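Local coordinates for UL18 protein (PDB 3D2U), which probably protects infected cells from natural killer cells as a viral mimic of MHC class I that engages the host inhibitory receptor LILRB1, at residues F214-Q220 with R266-G270; L88-S94 with G118-E122; Q28-T32 with A45-W51; V193-V197 with V274-S279; I219-F223 with Q251-V255. The protein carries 4 engineered substitutions. All coordinates share one frame; numbering follows the deposited sequence.

Along the chain contact 3 comes first and then contact 2, both in the class I platform, where they share one antiparallel sheet: contact 3 at the edge strand 44-47, contact 2 at the turn joining strands 110-119 and 122-127, with centres about 29 Å apart. The other three lie in the immunoglobulin C1-set domain. Contact 4 joins its first and last strands, and contacts 1 and 5 are nested inside the chain it encloses; 1 and 5 share Ile-219 and Gln-220, and their centres lie about 10 Å apart. Contact 1 also reaches the platform, Phe-215 packing on Gln-28 of contact 3, so platform and immunoglobulin domain meet there.

Contact 1. Residues F214-Q220 with R266-G270; sequences FFPGEIQ and RVTHG. Engineered in segment 214-220: Gln-220 (natural residue Asn).
NE2 of His-269 gives its hydrogen to Pro-216 O, a bond of 2.8 Å with 151° at the hydrogen and the oxygen close to the ring plane. Two more carbonyls rim the same imidazole: Phe-215 O lies 3.2 Å from His-269 CE1 and Glu-218 O 3.2 Å from His-269 CD2, so the edge of the ring faces a curve of backbone oxygens that probably polarises its C-H groups. ND1 bonds to His-190, which further fixes the ring's rotation. With CG anti to the backbone N (chi1 180°), the imidazole extends in among the carbonyls of the turn, and Phe-214 covers one of its faces, CB standing 4.0 Å from the ring centroid while the phenyl presents its edge in an offset edge-to-face pair. The histidine closes the Cys-x-Val-x-His signature of C1-set immunoglobulin domains, and the turn it grips contains the cis peptide before Pro-216, which folds the chain back toward the next strand. Proline suits that position because it accepts the cis form readily. Beyond the turn, Gln-220, an engineered residue, pairs with Thr-268 as an antiparallel hydrogen-bonded pair. Ile-219 fills the interior, its CD1 lying 3.7 Å from Val-267 CG1 and over the centre of the Phe-214 ring.

Contact 2. Residues L88-S94 with G118-E122; sequences LGYRSQS and GWDGE
The carboxylate of Asp-120 receives the backbone N-H groups of Arg-91, Ser-92 and Gln-93, tying the loop after helix 62-88 to a hairpin of the class I platform. Asp-120 sits in a type I' beta turn from Trp-119 to Glu-122, closed by paired backbone bonds between those two residues. Positive phi angles at Asp-120 and Gly-121 suit this turn, glycine adopting them with little cost.

Among the polar contacts, Asp-120 OD2 takes Arg-91 N at 2.8 Å and Ser-92 N at 3.1 Å, both from the same face of the carboxylate, and Asp-120 OD1 takes Gln-93 N at 2.9 Å from above the plane. Aspartate suits the place because its two oxygens, held close to the turn by a short side chain, can accept from three consecutive amides; this concentration of N-H groups would probably favour its ionised form. The Arg-91 guanidinium does not share in it, Arg-91 NE remaining 6.3 Å from Asp-120 OD2. Trp-143 adds a weak bond to OD2, and Gln-93 OE1 accepts from the backbone of another protein chain.

Apolar packing centres on Trp-119, whose broad indole bridges the start and end of the loop. Ser-94 CB lies 3.7 Å from Trp-119 CZ2, while its OG bonds to Phe-11 O. Tyr-90 contributes its CB, 3.7 Å from Trp-119 CZ3, and the Leu-88 side chain slides past the indole in the opposite direction, CD1 resting 3.8 Å from Trp-119 CE3.

Contact 3. Residues Q28-T32 with A45-W51; sequences QHFFT and ANGTISW
Thr-48 turns OG1 between its backbone N and carbonyl carbon (chi1 68°), toward His-29, and Phe-30 sets its CG likewise (chi1 70°), which turns the ring so that CG lies against Trp-51 CH2. Thr-48 OG1 donates to His-29 O at 2.9 Å, well above that carbonyl's plane, and also lies over the centre of the His-29 ring, with CB providing a CH-pi contact on the same ring. Threonine suits this place, serving a backbone acceptor and an aromatic face together. Phe-30 CB touches Trp-51 CZ2 at 3.7 Å; the two rings are nearly parallel but barely overlap. Ile-49 CG2 lies 3.7 Å from Phe-30 CB and over the rim of one indole face. Trp-51 NE1 donates to Gln-28 OE1 at 3.1 Å from above the amide plane, while the NE2 of that glutamine bonds to Gly-247 O. Thr-32 and Asn-46 exchange two backbone bonds, and Thr-48 N reaches Phe-30 O at 2.8 Å. Phe-31 packs on the bound peptide, and Thr-32 OG1 and His-29 NE2 each hydrogen-bond to an acidic side chain of another protein chain. This is the edge hairpin of an MHC class I platform, with a classic beta bulge where Phe-30 and Phe-31 both face Gly-23.

Contact 4. Residues V193-V197 with V274-S279; sequences VKGGV and VEIPIS
The flat peptide group joining Gly-195 to Gly-196 carries Ile-278 on one face: CG1 stands over it, 3.3 Å from Gly-196 N and 3.6 Å from Gly-195 C. CD1 of Ile-278 reaches 3.7 Å from Gly-195 CA, and glycine suits the site because a CB on Gly-195 would collide with that methyl. Gly-196 CA also makes a CA-H...O contact with Ile-278 O at 3.5 Å. The two strands run the same way, 24° apart, and the axes of these short segments approach to 5.2 Å. They are the first and last strands of the C1-set immunoglobulin sandwich, edge strands of different sheets: 192-201 bonds to strand 204-214, and 273-279 to strand 262-268. Packing, not backbone hydrogen bonding, joins them. At one end Val-193 fits between two partners, CG2 meeting Val-274 CG1 at 3.7 Å and CG1 meeting Ile-276 CD1 at 3.7 Å. Its CG1 is anti to the backbone N (chi1 175°), which divides the two methyls between these neighbours. Beta-branched valine suits an extended strand. Toward the other end Ile-278 and Ser-279 form a classic beta bulge opposite Tyr-263. Val-197 CG1 presses on Ser-279 CB at 3.3 Å, a tight fit, while Ser-279 OG turns to Gln-261 O.

Contact 5. Residues I219-F223 with Q251-V255; sequences IQITF and QGCYV. Engineered in segment 219-223: Gln-220 (natural residue Asn).
Strands 220-223 and 251-255 run in the same direction, crossing at -21° with their axes 8.3 Å apart at closest. They belong to the two opposed sheets of the C1-set immunoglobulin sandwich, and across the gap Ile-221 lies level with Cys-253, their CA atoms 7.5 Å apart. The alternation of the strands, continued by Ile-219 just before the first, sends every second residue inward: Ile-219, Ile-221 and Phe-223 from one side, Gln-251, Cys-253 and Val-255 from the other. Tyr-254 points away from this interface, and its ring meets a basic side chain of another protein chain in a cation-pi contact.

The middle of the interface is Ile-221 against Cys-253. With CG2 anti to its backbone N and CG1 beside it (chi1 -60°), Ile-221 directs CG2 to within 3.6 Å of Cys-253 SG, while CD1 extends to Gln-251. Cysteine suits the site because SG also forms the disulfide with Cys-238, fastening strand 249-258 to its sheet neighbour 237-243. This bond is distinct from the Cys-209 to Cys-265 bridge linking the two sheets. Gln-251 lays its extended chain among the isoleucines; OE1 lies 3.6 Å from Ile-219 CG2 and 3.8 Å from Ile-221 CD1, and NE2 is satisfied by Asn-239 O. Phe-223, long enough to span the gap, has Val-255 CG2 over one face, although that contact is modelled too close to be trusted in detail. More soundly placed is the ring's far end: Phe-223 CE1 is 4.1 Å from Cys-253 CB, and Phe-223 CZ sits 3.8 Å from Cys-253 O, which lies at the ring edge near its plane.

Contact 1. Residues F214-Q220 with R266-G270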
# COMPACT_ATOMS: atom_id res chain seq x y z
N PHE A 214 -18.64 -3.20 6.59
CA PHE A 214 -19.34 -4.17 5.78
C PHE A 214 -18.56 -5.46 5.68
O PHE A 214 -17.34 -5.46 5.81
CB PHE A 214 -19.66 -3.62 4.37
CG PHE A 214 -18.46 -3.11 3.60
CD1 PHE A 214 -17.88 -3.88 2.59
CD2 PHE A 214 -17.95 -1.83 3.85
CE1 PHE A 214 -16.82 -3.37 1.82
CE2 PHE A 214 -16.89 -1.32 3.09
CZ PHE A 214 -16.33 -2.09 2.07
N PHE A 215 -19.30 -6.54 5.47
CA PHE A 215 -18.79 -7.88 5.31
C PHE A 215 -19.87 -8.65 4.54
O PHE A 215 -21.04 -8.59 4.89
CB PHE A 215 -18.59 -8.54 6.69
CG PHE A 215 -18.24 -9.99 6.60
CD1 PHE A 215 -16.99 -10.38 6.14
CD2 PHE A 215 -19.18 -10.96 6.93
CE1 PHE A 215 -16.67 -11.73 6.01
CE2 PHE A 215 -18.86 -12.32 6.80
CZ PHE A 215 -17.61 -12.70 6.34
N PRO A 216 -19.51 -9.37 3.46
CA PRO A 216 -18.18 -9.59 2.88
C PRO A 216 -17.56 -8.30 2.36
O PRO A 216 -18.21 -7.26 2.31
CB PRO A 216 -18.46 -10.58 1.74
CG PRO A 216 -19.69 -11.28 2.19
CD PRO A 216 -20.52 -10.15 2.73
N GLY A 217 -16.30 -8.40 1.95
CA GLY A 217 -15.58 -7.24 1.45
C GLY A 217 -15.91 -6.67 0.08
O GLY A 217 -15.58 -5.51 -0.18
N GLU A 218 -16.54 -7.42 -0.82
CA GLU A 218 -16.83 -6.83 -2.12
C GLU A 218 -17.96 -5.82 -2.03
O GLU A 218 -18.97 -6.05 -1.37
CB GLU A 218 -17.13 -7.89 -3.19
CG GLU A 218 -17.49 -7.28 -4.57
CD GLU A 218 -16.47 -6.25 -5.12
OE1 GLU A 218 -15.88 -5.46 -4.33
OE2 GLU A 218 -16.28 -6.20 -6.36
N ILE A 219 -17.76 -4.69 -2.71
CA ILE A 219 -18.73 -3.61 -2.67
C ILE A 219 -18.53 -2.72 -3.89
O ILE A 219 -17.47 -2.72 -4.50
CB ILE A 219 -18.50 -2.81 -1.36
CG1 ILE A 219 -19.62 -1.80 -1.13
CG2 ILE A 219 -17.13 -2.11 -1.42
CD1 ILE A 219 -19.61 -1.24 0.30
N GLN A 220 -19.57 -1.98 -4.26
CA GLN A 220 -19.49 -1.06 -5.39
C GLN A 220 -20.02 0.27 -4.87
O GLN A 220 -21.12 0.36 -4.32
CB GLN A 220 -20.32 -1.57 -6.59
CG GLN A 220 -20.27 -0.65 -7.82
CD GLN A 220 -20.93 -1.26 -9.06
OE1 GLN A 220 -21.25 -0.55 -10.02
NE2 GLN A 220 -21.12 -2.58 -9.05
N ARG A 266 -24.37 5.91 -4.82
CA ARG A 266 -25.03 4.61 -4.87
C ARG A 266 -24.06 3.56 -4.35
O ARG A 266 -22.93 3.47 -4.81
CB ARG A 266 -25.44 4.29 -6.33
CG ARG A 266 -26.14 2.93 -6.53
CD ARG A 266 -26.62 2.73 -7.99
NE ARG A 266 -27.65 3.69 -8.37
CZ ARG A 266 -27.92 4.05 -9.63
NH1 ARG A 266 -27.24 3.53 -10.65
NH2 ARG A 266 -28.87 4.95 -9.86
N VAL A 267 -24.50 2.78 -3.36
CA VAL A 267 -23.64 1.74 -2.79
C VAL A 267 -24.34 0.39 -2.85
O VAL A 267 -25.41 0.20 -2.27
CB VAL A 267 -23.26 2.06 -1.32
CG1 VAL A 267 -22.48 0.87 -0.71
CG2 VAL A 267 -22.41 3.32 -1.25
N THR A 268 -23.73 -0.55 -3.56
CA THR A 268 -24.28 -1.89 -3.70
C THR A 268 -23.38 -2.88 -2.98
O THR A 268 -22.20 -2.98 -3.28
CB THR A 268 -24.38 -2.31 -5.19
OG1 THR A 268 -25.29 -1.43 -5.86
CG2 THR A 268 -24.88 -3.75 -5.35
N HIS A 269 -23.96 -3.58 -2.00
CA HIS A 269 -23.24 -4.57 -1.23
C HIS A 269 -24.14 -5.81 -1.23
O HIS A 269 -25.21 -5.79 -0.63
CB HIS A 269 -23.01 -4.06 0.20
CG HIS A 269 -22.28 -5.03 1.08
ND1 HIS A 269 -22.86 -5.60 2.19
CD2 HIS A 269 -21.05 -5.58 0.97
CE1 HIS A 269 -22.02 -6.46 2.73
NE2 HIS A 269 -20.91 -6.47 2.01
N GLY A 270 -23.73 -6.87 -1.91
CA GLY A 270 -24.57 -8.06 -1.97
C GLY A 270 -25.83 -7.74 -2.75
O GLY A 270 -25.76 -7.07 -3.78

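Contact 2. Residues L88-S94 with G118-E122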
# COMPACT_ATOMS: atom_id res chain seq x y z
N LEU A 88 20.99 -20.53 1.44
CA LEU A 88 20.67 -19.39 0.60
C LEU A 88 21.14 -18.01 1.06
O LEU A 88 21.38 -17.13 0.23
CB LEU A 88 19.15 -19.30 0.38
CG LEU A 88 18.33 -20.51 -0.08
CD1 LEU A 88 16.89 -20.07 -0.29
CD2 LEU A 88 18.89 -21.10 -1.36
N GLY A 89 21.27 -17.82 2.37
CA GLY A 89 21.65 -16.50 2.87
C GLY A 89 20.45 -15.62 2.52
O GLY A 89 19.44 -16.15 2.14
N TYR A 90 20.54 -14.31 2.64
CA TYR A 90 19.39 -13.48 2.29
C TYR A 90 19.87 -12.14 1.78
O TYR A 90 21.02 -11.78 2.00
CB TYR A 90 18.47 -13.29 3.50
CG TYR A 90 19.08 -12.45 4.59
CD1 TYR A 90 18.78 -11.09 4.70
CD2 TYR A 90 19.98 -13.00 5.50
CE1 TYR A 90 19.38 -10.30 5.68
CE2 TYR A 90 20.58 -12.23 6.48
CZ TYR A 90 20.27 -10.88 6.56
OH TYR A 90 20.87 -10.12 7.54
N ARG A 91 18.99 -11.41 1.11
CA ARG A 91 19.32 -10.10 0.59
C ARG A 91 18.64 -8.99 1.40
O ARG A 91 19.24 -7.96 1.68
CB ARG A 91 18.94 -10.02 -0.89
CG ARG A 91 19.66 -11.05 -1.78
CD ARG A 91 21.18 -10.89 -1.70
NE ARG A 91 21.93 -11.96 -2.36
CZ ARG A 91 22.28 -11.96 -3.64
NH1 ARG A 91 21.94 -10.95 -4.42
NH2 ARG A 91 22.98 -12.98 -4.14
N SER A 92 17.40 -9.21 1.81
CA SER A 92 16.68 -8.21 2.58
C SER A 92 16.31 -8.70 3.98
O SER A 92 16.50 -8.00 4.95
CB SER A 92 15.42 -7.79 1.84
OG SER A 92 15.76 -7.36 0.54
N GLN A 93 15.79 -9.92 4.07
CA GLN A 93 15.44 -10.49 5.36
C GLN A 93 15.37 -12.00 5.24
O GLN A 93 14.84 -12.54 4.28
CB GLN A 93 14.10 -9.93 5.86
CG GLN A 93 13.64 -10.53 7.18
CD GLN A 93 12.29 -10.01 7.63
OE1 GLN A 93 11.43 -9.67 6.81
NE2 GLN A 93 12.08 -9.96 8.94
N SER A 94 15.92 -12.68 6.23
CA SER A 94 15.89 -14.13 6.24
C SER A 94 14.55 -14.58 6.82
O SER A 94 14.48 -14.94 8.00
CB SER A 94 17.06 -14.67 7.07
OG SER A 94 17.17 -14.00 8.32
N GLY A 118 7.83 -18.84 -0.06
CA GLY A 118 8.63 -17.73 -0.54
C GLY A 118 9.69 -17.45 0.50
O GLY A 118 9.41 -17.48 1.70
N TRP A 119 10.92 -17.22 0.06
CA TRP A 119 11.97 -16.88 1.00
C TRP A 119 12.48 -15.50 0.65
O TRP A 119 12.67 -15.18 -0.53
CB TRP A 119 13.10 -17.91 0.99
CG TRP A 119 13.76 -18.00 2.33
CD1 TRP A 119 13.19 -18.42 3.50
CD2 TRP A 119 15.08 -17.57 2.67
NE1 TRP A 119 14.07 -18.26 4.55
CE2 TRP A 119 15.24 -17.75 4.06
CE3 TRP A 119 16.13 -17.04 1.93
CZ2 TRP A 119 16.41 -17.42 4.73
CZ3 TRP A 119 17.29 -16.72 2.59
CH2 TRP A 119 17.43 -16.91 3.98
N ASP A 120 12.70 -14.69 1.67
CA ASP A 120 13.16 -13.32 1.48
C ASP A 120 12.32 -12.63 0.40
O ASP A 120 12.85 -11.92 -0.45
CB ASP A 120 14.63 -13.30 1.09
CG ASP A 120 15.20 -11.91 1.06
OD1 ASP A 120 14.62 -11.01 1.70
OD2 ASP A 120 16.25 -11.71 0.41
N GLY A 121 11.01 -12.84 0.45
CA GLY A 121 10.11 -12.22 -0.51
C GLY A 121 10.18 -12.78 -1.92
O GLY A 121 9.56 -12.23 -2.84
N GLU A 122 10.92 -13.87 -2.11
CA GLU A 122 11.09 -14.51 -3.41
C GLU A 122 10.35 -15.83 -3.46
O GLU A 122 10.52 -16.66 -2.57
CB GLU A 122 12.57 -14.80 -3.67
CG GLU A 122 13.48 -13.59 -3.60
CD GLU A 122 13.18 -12.58 -4.69
OE1 GLU A 122 12.93 -12.99 -5.84
OE2 GLU A 122 13.22 -11.36 -4.40

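Contact 3. Residues Q28-T32 with A45-W51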
# COMPACT_ATOMS: atom_id res chain seq x y z
N GLN A 28 -11.74 -13.00 6.79
CA GLN A 28 -11.74 -12.67 8.21
C GLN A 28 -10.64 -13.43 8.95
O GLN A 28 -10.57 -14.65 8.89
CB GLN A 28 -13.10 -12.98 8.84
CG GLN A 28 -14.27 -12.13 8.35
CD GLN A 28 -15.50 -12.24 9.26
OE1 GLN A 28 -16.00 -13.34 9.52
NE2 GLN A 28 -15.98 -11.11 9.74
N HIS A 29 -9.79 -12.69 9.66
CA HIS A 29 -8.70 -13.29 10.43
C HIS A 29 -9.32 -13.82 11.73
O HIS A 29 -9.71 -13.04 12.60
CB HIS A 29 -7.61 -12.24 10.71
CG HIS A 29 -6.65 -12.61 11.80
ND1 HIS A 29 -6.21 -13.90 12.01
CD2 HIS A 29 -6.04 -11.84 12.73
CE1 HIS A 29 -5.36 -13.91 13.03
NE2 HIS A 29 -5.24 -12.68 13.49
N PHE A 30 -9.40 -15.14 11.84
CA PHE A 30 -10.01 -15.78 13.00
C PHE A 30 -9.08 -16.56 13.92
O PHE A 30 -9.44 -16.85 15.06
CB PHE A 30 -11.12 -16.73 12.54
CG PHE A 30 -10.62 -17.97 11.84
CD1 PHE A 30 -10.32 -17.95 10.48
CD2 PHE A 30 -10.45 -19.16 12.54
CE1 PHE A 30 -9.86 -19.09 9.83
CE2 PHE A 30 -10.00 -20.31 11.91
CZ PHE A 30 -9.70 -20.28 10.55
N PHE A 31 -7.90 -16.91 13.43
CA PHE A 31 -6.97 -17.71 14.22
C PHE A 31 -5.50 -17.28 14.13
O PHE A 31 -5.03 -16.87 13.07
CB PHE A 31 -7.08 -19.18 13.78
CG PHE A 31 -6.06 -20.06 14.41
CD1 PHE A 31 -6.28 -20.63 15.67
CD2 PHE A 31 -4.84 -20.31 13.77
CE1 PHE A 31 -5.30 -21.43 16.27
CE2 PHE A 31 -3.86 -21.10 14.37
CZ PHE A 31 -4.09 -21.66 15.62
N THR A 32 -4.80 -17.40 15.25
CA THR A 32 -3.38 -17.06 15.30
C THR A 32 -2.62 -18.03 16.20
O THR A 32 -3.09 -18.39 17.27
CB THR A 32 -3.12 -15.62 15.82
OG1 THR A 32 -3.45 -14.68 14.79
CG2 THR A 32 -1.65 -15.44 16.22
N ALA A 45 -2.24 -20.06 21.08
CA ALA A 45 -3.24 -20.33 20.06
C ALA A 45 -4.46 -19.54 20.54
O ALA A 45 -5.01 -19.83 21.59
CB ALA A 45 -3.58 -21.81 20.00
N ASN A 46 -4.85 -18.52 19.78
CA ASN A 46 -5.98 -17.68 20.16
C ASN A 46 -6.99 -17.52 19.04
O ASN A 46 -6.64 -17.53 17.86
CB ASN A 46 -5.52 -16.25 20.53
CG ASN A 46 -4.55 -16.20 21.69
OD1 ASN A 46 -3.38 -16.58 21.55
ND2 ASN A 46 -5.02 -15.73 22.84
N GLY A 47 -8.25 -17.36 19.42
CA GLY A 47 -9.28 -17.08 18.45
C GLY A 47 -9.05 -15.58 18.32
O GLY A 47 -8.65 -14.94 19.29
N THR A 48 -9.29 -15.00 17.16
CA THR A 48 -9.05 -13.58 17.02
C THR A 48 -10.24 -12.82 16.43
O THR A 48 -10.09 -11.73 15.88
CB THR A 48 -7.79 -13.33 16.16
OG1 THR A 48 -8.03 -13.74 14.81
CG2 THR A 48 -6.61 -14.14 16.73
N ILE A 49 -11.42 -13.41 16.55
CA ILE A 49 -12.64 -12.76 16.10
C ILE A 49 -13.73 -13.28 17.03
O ILE A 49 -13.62 -14.38 17.56
CB ILE A 49 -12.92 -13.04 14.59
CG1 ILE A 49 -13.92 -12.01 14.07
CG2 ILE A 49 -13.42 -14.46 14.39
CD1 ILE A 49 -14.04 -11.97 12.55
N SER A 50 -14.77 -12.48 17.25
CA SER A 50 -15.83 -12.87 18.19
C SER A 50 -16.50 -14.22 17.97
O SER A 50 -16.77 -14.93 18.93
CB SER A 50 -16.91 -11.78 18.28
OG SER A 50 -17.72 -11.74 17.12
N TRP A 51 -16.75 -14.61 16.72
CA TRP A 51 -17.41 -15.89 16.53
C TRP A 51 -16.58 -17.11 16.91
O TRP A 51 -17.10 -18.22 17.00
CB TRP A 51 -17.96 -16.05 15.09
CG TRP A 51 -16.99 -15.90 13.94
CD1 TRP A 51 -16.84 -14.80 13.14
CD2 TRP A 51 -16.16 -16.92 13.38
NE1 TRP A 51 -15.96 -15.08 12.11
CE2 TRP A 51 -15.53 -16.38 12.24
CE3 TRP A 51 -15.88 -18.25 13.74
CZ2 TRP A 51 -14.65 -17.11 11.44
CZ3 TRP A 51 -14.99 -18.99 12.94
CH2 TRP A 51 -14.39 -18.42 11.80

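Contact 4. Residues V193-V197 with V274-S279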
# COMPACT_ATOMS: atom_id res chain seq x y z
N VAL A 193 -23.40 4.08 5.35
CA VAL A 193 -22.87 4.90 4.26
C VAL A 193 -23.02 6.38 4.58
O VAL A 193 -24.06 6.82 5.07
CB VAL A 193 -23.59 4.58 2.91
CG1 VAL A 193 -23.10 5.51 1.81
CG2 VAL A 193 -23.33 3.13 2.51
N LYS A 194 -21.97 7.15 4.33
CA LYS A 194 -22.01 8.59 4.60
C LYS A 194 -21.37 9.34 3.44
O LYS A 194 -20.37 8.89 2.88
CB LYS A 194 -21.27 8.90 5.90
CG LYS A 194 -21.21 10.37 6.22
CD LYS A 194 -20.87 10.58 7.68
CE LYS A 194 -20.94 12.06 8.04
NZ LYS A 194 -21.24 12.20 9.48
N GLY A 195 -21.95 10.48 3.09
CA GLY A 195 -21.41 11.26 1.99
C GLY A 195 -21.68 12.74 2.11
O GLY A 195 -22.46 13.17 2.95
N GLY A 196 -21.04 13.53 1.25
CA GLY A 196 -21.25 14.97 1.27
C GLY A 196 -20.30 15.65 0.31
O GLY A 196 -19.68 14.98 -0.53
N VAL A 197 -20.20 16.97 0.41
CA VAL A 197 -19.28 17.73 -0.43
C VAL A 197 -18.45 18.60 0.50
O VAL A 197 -18.91 18.96 1.59
CB VAL A 197 -20.02 18.60 -1.51
CG1 VAL A 197 -20.78 17.69 -2.44
CG2 VAL A 197 -20.97 19.58 -0.84
N VAL A 274 -28.01 1.02 -1.61
CA VAL A 274 -28.49 2.20 -0.91
C VAL A 274 -28.11 3.42 -1.75
O VAL A 274 -27.08 3.42 -2.43
CB VAL A 274 -27.90 2.33 0.53
CG1 VAL A 274 -26.40 2.63 0.48
CG2 VAL A 274 -28.62 3.44 1.27
N GLU A 275 -28.93 4.46 -1.69
CA GLU A 275 -28.63 5.67 -2.43
C GLU A 275 -28.92 6.89 -1.56
O GLU A 275 -30.00 7.02 -1.01
CB GLU A 275 -29.46 5.73 -3.72
CG GLU A 275 -28.80 6.58 -4.80
CD GLU A 275 -29.42 6.42 -6.18
OE1 GLU A 275 -29.58 5.27 -6.64
OE2 GLU A 275 -29.74 7.46 -6.80
N ILE A 276 -27.92 7.76 -1.43
CA ILE A 276 -28.05 8.97 -0.62
C ILE A 276 -27.62 10.23 -1.38
O ILE A 276 -26.71 10.20 -2.21
CB ILE A 276 -27.19 8.88 0.70
CG1 ILE A 276 -25.69 8.84 0.38
CG2 ILE A 276 -27.59 7.66 1.51
CD1 ILE A 276 -25.24 7.59 -0.36
N PRO A 277 -28.30 11.37 -1.11
CA PRO A 277 -27.98 12.64 -1.77
C PRO A 277 -26.63 13.11 -1.24
O PRO A 277 -26.35 12.99 -0.04
CB PRO A 277 -29.13 13.55 -1.34
CG PRO A 277 -29.52 13.00 0.01
CD PRO A 277 -29.49 11.51 -0.24
N ILE A 278 -25.78 13.62 -2.12
CA ILE A 278 -24.47 14.05 -1.69
C ILE A 278 -24.26 15.58 -1.88
O ILE A 278 -23.60 16.23 -1.07
CB ILE A 278 -23.41 13.08 -2.33
CG1 ILE A 278 -22.85 12.20 -1.21
CG2 ILE A 278 -22.36 13.81 -3.13
CD1 ILE A 278 -21.93 11.09 -1.66
N SER A 279 -24.88 16.15 -2.91
CA SER A 279 -24.86 17.60 -3.15
C SER A 279 -26.18 17.94 -3.84
O SER A 279 -26.57 17.25 -4.80
CB SER A 279 -23.66 18.05 -4.00
OG SER A 279 -23.74 17.57 -5.33

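Contact 5. Residues I219-F223 with Q251-V255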
# COMPACT_ATOMS: atom_id res chain seq x y z
N ILE A 219 -17.76 -4.69 -2.71
CA ILE A 219 -18.73 -3.61 -2.67
C ILE A 219 -18.53 -2.72 -3.89
O ILE A 219 -17.47 -2.72 -4.50
CB ILE A 219 -18.50 -2.81 -1.36
CG1 ILE A 219 -19.62 -1.80 -1.13
CG2 ILE A 219 -17.13 -2.11 -1.42
CD1 ILE A 219 -19.61 -1.24 0.30
N GLN A 220 -19.57 -1.98 -4.26
CA GLN A 220 -19.49 -1.06 -5.39
C GLN A 220 -20.02 0.27 -4.87
O GLN A 220 -21.12 0.36 -4.32
CB GLN A 220 -20.32 -1.57 -6.59
CG GLN A 220 -20.27 -0.65 -7.82
CD GLN A 220 -20.93 -1.26 -9.06
OE1 GLN A 220 -21.25 -0.55 -10.02
NE2 GLN A 220 -21.12 -2.58 -9.05
N ILE A 221 -19.20 1.30 -5.03
CA ILE A 221 -19.50 2.66 -4.59
C ILE A 221 -19.41 3.52 -5.84
O ILE A 221 -18.35 3.62 -6.46
CB ILE A 221 -18.46 3.14 -3.56
CG1 ILE A 221 -18.46 2.23 -2.32
CG2 ILE A 221 -18.73 4.59 -3.18
CD1 ILE A 221 -17.82 0.87 -2.56
N THR A 222 -20.51 4.15 -6.21
CA THR A 222 -20.56 4.97 -7.42
C THR A 222 -21.23 6.32 -7.16
O THR A 222 -22.12 6.44 -6.32
CB THR A 222 -21.36 4.23 -8.51
OG1 THR A 222 -20.98 2.85 -8.51
CG2 THR A 222 -21.10 4.82 -9.88
N PHE A 223 -20.79 7.35 -7.86
CA PHE A 223 -21.41 8.67 -7.71
C PHE A 223 -22.35 8.80 -8.87
O PHE A 223 -21.98 8.47 -9.99
CB PHE A 223 -20.38 9.80 -7.80
CG PHE A 223 -19.42 9.82 -6.68
CD1 PHE A 223 -18.20 9.16 -6.78
CD2 PHE A 223 -19.76 10.44 -5.48
CE1 PHE A 223 -17.33 9.12 -5.70
CE2 PHE A 223 -18.90 10.40 -4.39
CZ PHE A 223 -17.68 9.74 -4.51
N GLN A 251 -14.26 1.54 3.07
CA GLN A 251 -13.81 2.12 1.82
C GLN A 251 -14.42 3.50 1.56
O GLN A 251 -15.64 3.69 1.63
CB GLN A 251 -14.07 1.19 0.62
CG GLN A 251 -13.33 1.64 -0.65
CD GLN A 251 -13.26 0.57 -1.73
OE1 GLN A 251 -14.22 -0.15 -1.98
NE2 GLN A 251 -12.11 0.48 -2.40
N GLY A 252 -13.54 4.47 1.31
CA GLY A 252 -13.97 5.83 1.02
C GLY A 252 -13.59 6.20 -0.41
O GLY A 252 -12.57 5.75 -0.91
N CYS A 253 -14.42 7.01 -1.07
CA CYS A 253 -14.16 7.43 -2.45
C CYS A 253 -14.44 8.93 -2.58
O CYS A 253 -15.13 9.51 -1.74
CB CYS A 253 -15.06 6.65 -3.42
SG CYS A 253 -15.11 4.84 -3.17
N TYR A 254 -13.94 9.56 -3.65
CA TYR A 254 -14.14 10.99 -3.87
C TYR A 254 -14.19 11.33 -5.37
O TYR A 254 -13.75 10.53 -6.18
CB TYR A 254 -13.00 11.79 -3.17
CG TYR A 254 -11.61 11.54 -3.73
CD1 TYR A 254 -11.16 12.21 -4.88
CD2 TYR A 254 -10.75 10.61 -3.14
CE1 TYR A 254 -9.90 11.94 -5.43
CE2 TYR A 254 -9.49 10.34 -3.69
CZ TYR A 254 -9.08 11.00 -4.83
OH TYR A 254 -7.85 10.69 -5.39
N VAL A 255 -14.76 12.49 -5.73
CA VAL A 255 -14.80 12.99 -7.13
C VAL A 255 -14.78 14.50 -7.17
O VAL A 255 -15.40 15.16 -6.34
CB VAL A 255 -16.10 12.74 -7.93
CG1 VAL A 255 -15.79 12.02 -9.22
CG2 VAL A 255 -17.17 12.12 -7.11